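Local coordinates for aminoglycoside phosphotransferase (Mycobacterium smegmatis, PDB 6EF6), which phosphorylates (S)-1-amino-2-propanol as a kinase associated with the aminoacetone utilization microcompartment, at residues A89-D94 with A155-H160; V111-P116 with P123-H128. All coordinates share one frame; numbering follows the deposited sequence.

Contact 1 (A89-D94 with A155-H160); sequences AALRTD and ASLHEH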
ATOM      1  N   ALA A  89      16.874   0.037  -1.966  1.00 22.15           N
ATOM      2  CA  ALA A  89      18.315   0.134  -1.758  1.00 24.07           C
ATOM      3  C   ALA A  89      18.723   1.541  -1.337  1.00 23.95           C
ATOM      4  O   ALA A  89      19.612   1.711  -0.489  1.00 26.57           O
ATOM      5  CB  ALA A  89      19.044  -0.289  -3.034  1.00 26.00           C
ATOM      6  N   ALA A  90      18.094   2.559  -1.921  1.00 22.87           N
ATOM      7  CA  ALA A  90      18.385   3.945  -1.548  1.00 23.70           C
ATOM      8  C   ALA A  90      17.868   4.258  -0.153  1.00 24.34           C
ATOM      9  O   ALA A  90      18.551   4.922   0.630  1.00 24.53           O
ATOM     10  CB  ALA A  90      17.770   4.882  -2.575  1.00 26.59           C
ATOM     11  N   LEU A  91      16.681   3.758   0.192  1.00 23.05           N
ATOM     12  CA  LEU A  91      16.152   3.972   1.542  1.00 23.56           C
ATOM     13  C   LEU A  91      17.051   3.310   2.581  1.00 23.99           C
ATOM     14  O   LEU A  91      17.284   3.872   3.655  1.00 27.57           O
ATOM     15  CB  LEU A  91      14.710   3.448   1.648  1.00 19.44           C
ATOM     16  CG  LEU A  91      13.699   4.290   0.883  1.00 19.35           C
ATOM     17  CD1 LEU A  91      12.418   3.464   0.726  1.00 20.20           C
ATOM     18  CD2 LEU A  91      13.407   5.621   1.547  1.00 22.59           C
ATOM     19  N   ARG A  92      17.599   2.133   2.272  1.00 24.65           N
ATOM     20  CA  ARG A  92      18.453   1.445   3.239  1.00 30.71           C
ATOM     21  C   ARG A  92      19.669   2.281   3.606  1.00 33.04           C
ATOM     22  O   ARG A  92      20.028   2.395   4.783  1.00 39.84           O
ATOM     23  CB  ARG A  92      18.917   0.086   2.692  1.00 34.40           C
ATOM     24  CG  ARG A  92      17.983  -1.045   3.031  1.00 44.16           C
ATOM     25  CD  ARG A  92      18.686  -2.408   2.986  1.00 53.38           C
ATOM     26  NE  ARG A  92      19.342  -2.637   1.705  1.00 65.70           N
ATOM     27  CZ  ARG A  92      18.695  -2.904   0.574  1.00 73.92           C
ATOM     28  NH1 ARG A  92      17.362  -2.970   0.556  1.00 64.43           N
ATOM     29  NH2 ARG A  92      19.381  -3.095  -0.546  1.00 76.47           N
ATOM     30  N   THR A  93      20.316   2.872   2.615  1.00 33.39           N
ATOM     31  CA  THR A  93      21.571   3.558   2.865  1.00 42.40           C
ATOM     32  C   THR A  93      21.407   5.036   3.194  1.00 37.64           C
ATOM     33  O   THR A  93      22.312   5.611   3.823  1.00 38.49           O
ATOM     34  CB  THR A  93      22.469   3.415   1.640  1.00 42.16           C
ATOM     35  OG1 THR A  93      21.846   4.041   0.522  1.00 41.46           O
ATOM     36  CG2 THR A  93      22.725   1.962   1.329  1.00 48.92           C
ATOM     37  N   ASP A  94      20.306   5.672   2.782  1.00 29.85           N
ATOM     38  CA  ASP A  94      20.202   7.128   2.827  1.00 32.42           C
ATOM     39  C   ASP A  94      18.993   7.643   3.593  1.00 28.72           C
ATOM     40  O   ASP A  94      18.751   8.859   3.597  1.00 34.93           O
ATOM     41  CB  ASP A  94      20.147   7.703   1.411  1.00 46.20           C
ATOM     42  CG  ASP A  94      21.500   7.754   0.753  1.00 64.69           C
ATOM     43  OD1 ASP A  94      22.467   8.216   1.399  1.00 70.71           O
ATOM     44  OD2 ASP A  94      21.592   7.320  -0.412  1.00 67.30           O
ATOM     45  N   ALA A 155       6.335  10.627   6.644  1.00 13.85           N
ATOM     46  CA  ALA A 155       7.067  11.852   6.363  1.00 14.41           C
ATOM     47  C   ALA A 155       8.495  11.548   5.956  1.00 16.10           C
ATOM     48  O   ALA A 155       9.049  12.199   5.072  1.00 16.65           O
ATOM     49  CB  ALA A 155       7.032  12.763   7.586  1.00 15.10           C
ATOM     50  N   SER A 156       9.135  10.597   6.614  1.00 16.23           N
ATOM     51  CA  SER A 156      10.501  10.255   6.227  1.00 17.89           C
ATOM     52  C   SER A 156      10.561   9.661   4.826  1.00 17.78           C
ATOM     53  O   SER A 156      11.534   9.907   4.103  1.00 18.75           O
ATOM     54  CB  SER A 156      11.072   9.243   7.199  1.00 21.27           C
ATOM     55  OG  SER A 156      11.218   9.854   8.469  1.00 33.85           O
ATOM     56  N   LEU A 157       9.567   8.852   4.439  1.00 16.89           N
ATOM     57  CA  LEU A 157       9.517   8.344   3.065  1.00 16.59           C
ATOM     58  C   LEU A 157       9.307   9.468   2.077  1.00 15.79           C
ATOM     59  O   LEU A 157       9.908   9.462   0.992  1.00 16.98           O
ATOM     60  CB  LEU A 157       8.401   7.305   2.934  1.00 15.36           C
ATOM     61  CG  LEU A 157       8.701   5.956   3.587  1.00 15.78           C
ATOM     62  CD1 LEU A 157       7.447   5.099   3.650  1.00 16.36           C
ATOM     63  CD2 LEU A 157       9.812   5.197   2.842  1.00 22.18           C
ATOM     64  N   HIS A 158       8.473  10.441   2.395  1.00 15.09           N
ATOM     65  CA  HIS A 158       8.274  11.565   1.517  1.00 15.99           C
ATOM     66  C   HIS A 158       9.544  12.392   1.388  1.00 16.69           C
ATOM     67  O   HIS A 158       9.898  12.860   0.289  1.00 17.44           O
ATOM     68  CB  HIS A 158       7.140  12.428   2.023  1.00 15.67           C
ATOM     69  CG  HIS A 158       5.819  11.765   1.937  1.00 14.65           C
ATOM     70  ND1 HIS A 158       4.678  12.367   2.410  1.00 15.29           N
ATOM     71  CD2 HIS A 158       5.433  10.604   1.367  1.00 14.41           C
ATOM     72  CE1 HIS A 158       3.645  11.585   2.187  1.00 14.67           C
ATOM     73  NE2 HIS A 158       4.062  10.499   1.560  1.00 15.21           N
ATOM     74  N   GLU A 159      10.234  12.639   2.496  1.00 16.66           N
ATOM     75  CA  GLU A 159      11.462  13.418   2.441  1.00 17.53           C
ATOM     76  C   GLU A 159      12.482  12.732   1.550  1.00 17.59           C
ATOM     77  O   GLU A 159      13.166  13.397   0.750  1.00 18.78           O
ATOM     78  CB  GLU A 159      11.991  13.562   3.860  1.00 20.62           C
ATOM     79  CG  GLU A 159      13.287  14.396   3.979  1.00 45.55           C
ATOM     80  CD  GLU A 159      13.981  14.204   5.314  1.00 64.31           C
ATOM     81  OE1 GLU A 159      13.774  15.032   6.228  1.00 69.82           O
ATOM     82  OE2 GLU A 159      14.724  13.210   5.455  1.00 68.34           O
ATOM     83  N   HIS A 160      12.663  11.414   1.695  1.00 18.79           N
ATOM     84  CA  HIS A 160      13.593  10.703   0.823  1.00 19.96           C
ATOM     85  C   HIS A 160      13.178  10.815  -0.634  1.00 19.49           C
ATOM     86  O   HIS A 160      13.992  11.129  -1.518  1.00 19.49           O
ATOM     87  CB  HIS A 160      13.751   9.244   1.208  1.00 19.56           C
ATOM     88  CG  HIS A 160      14.745   8.562   0.343  1.00 20.02           C
ATOM     89  ND1 HIS A 160      14.411   7.900  -0.818  1.00 20.57           N
ATOM     90  CD2 HIS A 160      16.099   8.595   0.377  1.00 21.01           C
ATOM     91  CE1 HIS A 160      15.509   7.481  -1.417  1.00 19.05           C
ATOM     92  NE2 HIS A 160      16.558   7.916  -0.727  1.00 22.80           N
TER

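Contact 2 (V111-P116 with P123-H128); sequences VVTVDP and PRHVVH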
ATOM      1  N   VAL A 111      15.665 -10.327  -8.908  1.00 29.76           N
ATOM      2  CA  VAL A 111      14.343 -10.847  -9.251  1.00 28.75           C
ATOM      3  C   VAL A 111      14.527 -12.174  -9.972  1.00 29.90           C
ATOM      4  O   VAL A 111      15.126 -12.218 -11.051  1.00 33.36           O
ATOM      5  CB  VAL A 111      13.570  -9.866 -10.135  1.00 33.53           C
ATOM      6  CG1 VAL A 111      12.140 -10.403 -10.370  1.00 33.05           C
ATOM      7  CG2 VAL A 111      13.568  -8.475  -9.467  1.00 32.63           C
ATOM      8  N   VAL A 112      13.990 -13.246  -9.390  1.00 30.05           N
ATOM      9  CA  VAL A 112      14.023 -14.578 -10.000  1.00 32.73           C
ATOM     10  C   VAL A 112      12.692 -14.797 -10.696  1.00 30.00           C
ATOM     11  O   VAL A 112      11.641 -14.700 -10.058  1.00 32.57           O
ATOM     12  CB  VAL A 112      14.251 -15.670  -8.940  1.00 33.90           C
ATOM     13  CG1 VAL A 112      14.073 -17.055  -9.541  1.00 42.46           C
ATOM     14  CG2 VAL A 112      15.638 -15.527  -8.331  1.00 37.62           C
ATOM     15  N   THR A 113      12.730 -15.149 -11.978  1.00 33.76           N
ATOM     16  CA  THR A 113      11.528 -15.471 -12.734  1.00 39.86           C
ATOM     17  C   THR A 113      11.492 -16.967 -12.947  1.00 36.56           C
ATOM     18  O   THR A 113      12.461 -17.538 -13.452  1.00 39.51           O
ATOM     19  CB  THR A 113      11.531 -14.765 -14.092  1.00 43.63           C
ATOM     20  OG1 THR A 113      11.560 -13.349 -13.894  1.00 49.76           O
ATOM     21  CG2 THR A 113      10.283 -15.123 -14.896  1.00 42.09           C
ATOM     22  N   VAL A 114      10.386 -17.606 -12.561  1.00 35.64           N
ATOM     23  CA  VAL A 114      10.286 -19.042 -12.782  1.00 43.78           C
ATOM     24  C   VAL A 114       9.079 -19.342 -13.652  1.00 39.42           C
ATOM     25  O   VAL A 114       8.029 -18.700 -13.566  1.00 40.33           O
ATOM     26  CB  VAL A 114      10.300 -19.916 -11.507  1.00 51.15           C
ATOM     27  CG1 VAL A 114      11.520 -19.578 -10.633  1.00 63.93           C
ATOM     28  CG2 VAL A 114       9.033 -19.762 -10.746  1.00 44.57           C
ATOM     29  N   ASP A 115       9.246 -20.362 -14.480  1.00 42.09           N
ATOM     30  CA  ASP A 115       8.291 -20.720 -15.509  1.00 55.81           C
ATOM     31  C   ASP A 115       7.776 -22.117 -15.211  1.00 59.39           C
ATOM     32  O   ASP A 115       8.555 -23.082 -15.296  1.00 70.85           O
ATOM     33  CB  ASP A 115       9.007 -20.731 -16.862  1.00 67.52           C
ATOM     34  CG  ASP A 115       8.053 -20.601 -18.037  1.00 77.90           C
ATOM     35  OD1 ASP A 115       6.861 -20.950 -17.878  1.00 72.92           O
ATOM     36  OD2 ASP A 115       8.499 -20.151 -19.121  1.00 84.83           O
ATOM     37  N   PRO A 116       6.518 -22.289 -14.847  1.00 50.81           N
ATOM     38  CA  PRO A 116       5.899 -23.615 -15.010  1.00 67.63           C
ATOM     39  C   PRO A 116       5.296 -23.780 -16.400  1.00 74.68           C
ATOM     40  O   PRO A 116       5.503 -22.926 -17.268  1.00 76.28           O
ATOM     41  CB  PRO A 116       4.824 -23.644 -13.920  1.00 64.35           C
ATOM     42  CG  PRO A 116       4.709 -22.195 -13.404  1.00 53.52           C
ATOM     43  CD  PRO A 116       5.596 -21.325 -14.246  1.00 40.53           C
ATOM     44  N   PRO A 123       5.291 -16.751 -17.032  1.00 49.60           N
ATOM     45  CA  PRO A 123       6.314 -16.707 -15.979  1.00 41.19           C
ATOM     46  C   PRO A 123       5.924 -15.849 -14.772  1.00 43.88           C
ATOM     47  O   PRO A 123       5.204 -14.855 -14.888  1.00 46.07           O
ATOM     48  CB  PRO A 123       7.533 -16.131 -16.704  1.00 51.79           C
ATOM     49  CG  PRO A 123       7.371 -16.591 -18.129  1.00 57.37           C
ATOM     50  CD  PRO A 123       5.884 -16.701 -18.386  1.00 53.95           C
ATOM     51  N   ARG A 124       6.419 -16.252 -13.598  1.00 39.74           N
ATOM     52  CA  ARG A 124       6.147 -15.597 -12.326  1.00 38.01           C
ATOM     53  C   ARG A 124       7.440 -15.070 -11.726  1.00 28.71           C
ATOM     54  O   ARG A 124       8.469 -15.758 -11.754  1.00 31.75           O
ATOM     55  CB  ARG A 124       5.551 -16.609 -11.346  1.00 43.08           C
ATOM     56  CG  ARG A 124       4.364 -17.361 -11.925  1.00 48.17           C
ATOM     57  CD  ARG A 124       3.185 -16.437 -12.037  1.00 47.01           C
ATOM     58  NE  ARG A 124       2.826 -15.938 -10.726  1.00 44.74           N
ATOM     59  CZ  ARG A 124       2.085 -16.603  -9.845  1.00 47.63           C
ATOM     60  NH1 ARG A 124       1.605 -17.807 -10.129  1.00 48.58           N
ATOM     61  NH2 ARG A 124       1.817 -16.058  -8.674  1.00 44.02           N
ATOM     62  N   HIS A 125       7.376 -13.864 -11.181  1.00 28.65           N
ATOM     63  CA  HIS A 125       8.534 -13.212 -10.593  1.00 30.60           C
ATOM     64  C   HIS A 125       8.535 -13.389  -9.078  1.00 31.56           C
ATOM     65  O   HIS A 125       7.477 -13.397  -8.426  1.00 28.56           O
ATOM     66  CB  HIS A 125       8.549 -11.728 -10.985  1.00 35.01           C
ATOM     67  CG  HIS A 125       8.228 -11.503 -12.431  1.00 40.93           C
ATOM     68  ND1 HIS A 125       8.958 -12.074 -13.454  1.00 37.83           N
ATOM     69  CD2 HIS A 125       7.234 -10.800 -13.025  1.00 42.11           C
ATOM     70  CE1 HIS A 125       8.424 -11.737 -14.614  1.00 40.79           C
ATOM     71  NE2 HIS A 125       7.387 -10.951 -14.381  1.00 45.33           N
ATOM     72  N   VAL A 126       9.736 -13.547  -8.527  1.00 27.34           N
ATOM     73  CA  VAL A 126       9.945 -13.826  -7.116  1.00 28.25           C
ATOM     74  C   VAL A 126      11.058 -12.917  -6.606  1.00 28.77           C
ATOM     75  O   VAL A 126      12.046 -12.690  -7.305  1.00 27.82           O
ATOM     76  CB  VAL A 126      10.300 -15.323  -6.945  1.00 33.68           C
ATOM     77  CG1 VAL A 126      10.501 -15.638  -5.514  1.00 31.73           C
ATOM     78  CG2 VAL A 126       9.182 -16.197  -7.544  1.00 29.24           C
ATOM     79  N   VAL A 127      10.898 -12.384  -5.398  1.00 25.83           N
ATOM     80  CA  VAL A 127      11.971 -11.664  -4.710  1.00 23.34           C
ATOM     81  C   VAL A 127      12.141 -12.262  -3.315  1.00 24.01           C
ATOM     82  O   VAL A 127      11.157 -12.576  -2.638  1.00 26.90           O
ATOM     83  CB  VAL A 127      11.727 -10.131  -4.648  1.00 22.93           C
ATOM     84  CG1 VAL A 127      12.905  -9.462  -3.988  1.00 22.36           C
ATOM     85  CG2 VAL A 127      11.480  -9.572  -6.013  1.00 23.39           C
ATOM     86  N   HIS A 128      13.390 -12.457  -2.899  1.00 25.71           N
ATOM     87  CA  HIS A 128      13.754 -13.021  -1.602  1.00 25.05           C
ATOM     88  C   HIS A 128      14.285 -11.901  -0.721  1.00 23.53           C
ATOM     89  O   HIS A 128      15.103 -11.095  -1.176  1.00 24.77           O
ATOM     90  CB  HIS A 128      14.816 -14.094  -1.819  1.00 26.63           C
ATOM     91  CG  HIS A 128      15.049 -15.009  -0.655  1.00 26.86           C
ATOM     92  ND1 HIS A 128      15.958 -16.043  -0.729  1.00 34.05           N
ATOM     93  CD2 HIS A 128      14.486 -15.094   0.572  1.00 33.46           C
ATOM     94  CE1 HIS A 128      15.964 -16.712   0.407  1.00 37.01           C
ATOM     95  NE2 HIS A 128      15.072 -16.169   1.212  1.00 33.97           N
TER

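Contact 1 (A89-D94 with A155-H160)
Ala-90 and Leu-91 of helix 78-94 press on the imidazole of His-160 in helix 147-163. The fold is that of the APH and protein-kinase-like family. The first helix belongs with the five-stranded N-terminal lobe, and the second follows the sheet in the chain, so the contact probably joins the two lobes. The axes of the two segments pass 11.3 Å apart at closest approach, their N-to-C directions 104° apart.

Ala-90 points toward the partner helix and sets CB 3.6 Å from His-160 CE1. Leu-91 CG sits over one face of the His-160 ring, and Leu-91 CD2 comes 3.4 Å from His-160 ND1 and equally near His-160 CG. Leu-157 CD2 lies 3.8 Å from both methyls of Leu-91, CD1 and CD2, and these two leucines cross at about a right angle. With CG anti to the backbone N (chi1 -178°), His-160 carries its ring toward helix 78-94. Outside the segments, its ND1 accepts the indole N-H of Trp-87, and the rings of Trp-87 and Trp-164 also meet it. These partners help fix the rotation of the imidazole. At the helix end, Asp-94 O hydrogen-bonds to Arg-163 NH1, while Asp-94 CB comes 4.2 Å from NE2 of His-160.

Contact 2 (V111-P116 with P123-H128)
The carbonyl oxygen Arg-124 O is gripped by two groups of the facing strand. Val-114 N donates to Arg-124 O over 2.8 Å, and the bond is fairly straight, 160° at the hydrogen. Thr-113 CA adds a C-H contact to the same Arg-124 O at 3.2 Å. Arg-124 N returns a bond to Val-114 O, completing the pair. Val-112 and Val-126 form the next hydrogen-bonded pair. There Val-126 N lies 2.7 Å from Val-112 O, but its N-H is bent to 135°. His-125 CA also touches Val-112 O.

Between these pairs, Thr-113 and His-125 make a non-hydrogen-bonded pair, and their side chains lie side by side. Thr-113 OG1 meets His-125 ND1 at the ring edge, 2.9 Å away, in a hydrogen bond that either could donate. Thr-113 CG2 is anti to the backbone N (chi1 -61° for OG1), and this methyl packs tightly on Pro-123 CB at 3.4 Å.

The two strands form a beta hairpin at one margin of the five-stranded antiparallel sheet of the kinase-like N-terminal lobe. Strand 112-114 is an outermost strand of this sheet, and strand 124-130 also pairs with strand 64-70. Val-112, Val-114, Arg-124 and Val-126 share one face, where Ile-30 of helix 28-35 touches Val-114 and Arg-124, and Ala-34 touches Val-126. The Arg-124 chain, bent at chi2 and chi3, leads its guanidinium away. Arg-124 NH2 makes a salt bridge with Asp-27 and a hydrogen bond to His-71 O.

Toward helix 78-94, Val-111, His-125 and Val-127 all touch Ile-81. Val-111 CG1 rests 3.9 Å from His-125 CB, and Val-111 CG2 lies 4.2 Å from Val-127 CG2. The Val-127 side chain is about 7 Å from the bound benzoic acid.

Overall arrangement
Contact 1 is the more buried and lies nearer the centre of the chain. Contact 2 is partly buried, and its turn end reaches the surface. The two do not touch: their centres are 27 Å apart and their nearest atoms about 9 Å. They are linked through helix 78-94, whose C-terminal end makes contact 1 while Ile-81, near its start, packs on the hairpin of contact 2. In sequence, the hairpin falls between the two helices of contact 1. Their chemistry differs. Contact 1 joins its segments through leucine, alanine and imidazole packing. Contact 2 is held by four backbone hydrogen bonds and one threonine-histidine bond.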